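Local atomic coordinates of CT021 (Chlamydia trachomatis serovar L2, PDB entry 6UXD), a protein that is of unknown function but may be related to the bacterial lipoprotein carrier LolA and the lipoprotein receptor LolB. Residues A[108-111]-A[112-116]. Numbering follows the deposited sequence.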
# COMPACT_ATOMS: atom_id res chain seq x y z
N LEU A 108 1.73 14.12 3.67
CA LEU A 108 3.07 14.04 3.08
C LEU A 108 4.09 13.39 4.01
O LEU A 108 4.77 12.45 3.57
CB LEU A 108 3.51 15.44 2.64
CG LEU A 108 4.95 15.63 2.14
CD1 LEU A 108 5.26 14.76 0.94
CD2 LEU A 108 5.18 17.11 1.80
N PRO A 109 4.27 13.83 5.26
CA PRO A 109 5.32 13.21 6.09
C PRO A 109 5.02 11.76 6.47
O PRO A 109 5.96 10.96 6.58
CB PRO A 109 5.38 14.13 7.32
CG PRO A 109 4.05 14.81 7.37
CD PRO A 109 3.57 14.93 5.95
N PHE A 110 3.75 11.40 6.66
CA PHE A 110 3.39 10.01 6.93
C PHE A 110 3.88 9.08 5.82
O PHE A 110 4.49 8.04 6.09
CB PHE A 110 1.87 9.93 7.10
CG PHE A 110 1.35 8.57 7.45
CD1 PHE A 110 1.54 8.05 8.72
CD2 PHE A 110 0.63 7.84 6.52
CE1 PHE A 110 1.03 6.80 9.05
CE2 PHE A 110 0.13 6.59 6.85
CZ PHE A 110 0.33 6.07 8.11
N PHE A 111 3.63 9.45 4.56
CA PHE A 111 4.09 8.63 3.44
C PHE A 111 5.61 8.49 3.44
O PHE A 111 6.14 7.39 3.25
CB PHE A 111 3.61 9.23 2.12
CG PHE A 111 2.20 8.82 1.73
CD1 PHE A 111 1.90 7.49 1.46
CD2 PHE A 111 1.20 9.76 1.61
CE1 PHE A 111 0.62 7.11 1.10
CE2 PHE A 111 -0.09 9.39 1.24
CZ PHE A 111 -0.38 8.07 0.99
N VAL A 112 6.34 9.59 3.64
CA VAL A 112 7.80 9.50 3.62
C VAL A 112 8.29 8.57 4.72
O VAL A 112 9.25 7.81 4.52
CB VAL A 112 8.43 10.91 3.73
CG1 VAL A 112 9.96 10.79 3.89
CG2 VAL A 112 8.10 11.75 2.51
N LYS A 113 7.66 8.62 5.89
CA LYS A 113 8.03 7.71 6.97
C LYS A 113 7.86 6.26 6.54
O LYS A 113 8.78 5.45 6.66
CB LYS A 113 7.20 8.01 8.22
CG LYS A 113 7.69 9.24 8.96
CD LYS A 113 6.91 9.47 10.23
CE LYS A 113 6.15 10.78 10.19
NZ LYS A 113 5.82 11.25 11.56
N ILE A 114 6.68 5.92 6.01
CA ILE A 114 6.43 4.54 5.58
C ILE A 114 7.50 4.09 4.59
O ILE A 114 8.10 3.03 4.74
CB ILE A 114 5.02 4.40 4.98
CG1 ILE A 114 3.97 4.71 6.04
CG2 ILE A 114 4.82 2.99 4.47
CD1 ILE A 114 2.64 5.10 5.44
N LEU A 115 7.78 4.92 3.58
CA LEU A 115 8.76 4.55 2.58
C LEU A 115 10.14 4.33 3.20
O LEU A 115 10.91 3.50 2.71
CB LEU A 115 8.85 5.63 1.49
CG LEU A 115 7.63 5.75 0.58
CD1 LEU A 115 7.75 6.98 -0.33
CD2 LEU A 115 7.49 4.47 -0.23
N ARG A 116 10.47 5.07 4.24
CA ARG A 116 11.79 4.92 4.84
C ARG A 116 11.88 3.74 5.80
O ARG A 116 12.99 3.37 6.19
CB ARG A 116 12.19 6.21 5.56
CG ARG A 116 13.67 6.27 5.96
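Phe110 and Ile114, one helical turn apart, make the closest side-chain contact in segments 108-111 and 112-116. The methyl CD1 of Ile114 sits over one face of the Phe110 ring in a CH-pi contact, 3.7 Å from the ring centroid and 30° off the normal, displaced toward CE2. Ile114 CD1 and Phe110 CE2 are 3.2 Å apart. Phe110 is extended about chi1 (-177°), which puts CG beside the carbonyl carbon and the ring on the side where Ile114 arrives; CG1 of Ile114, beside its own backbone N, packs against Phe110 O, and this carries CD1 back to the ring. A looser apolar pair, Leu108 CD1 and Val112 CG2 at 4.4 Å, lies on another flank.

Both segments belong to the single short alpha-helix 108-116 of a protein built mainly of antiparallel strands. Its face bearing Leu108, Phe111 and Leu115 rests on Ile91 of strand 90-95 and on the adjoining Leu89.

Four successive i to i+4 backbone hydrogen bonds join the turns. Val112 N to Leu108 O is the longest at 3.3 Å, whereas Leu115 N reaches Phe111 O at 3.0 Å and is nearly straight (171°).

The aliphatic part of Lys113 runs back past the Pro109 carbonyl, its CE 3.6 Å from Pro109 O. A bend at chi3 helps set this course, and the ammonium NZ forms a salt bridge with Asp162.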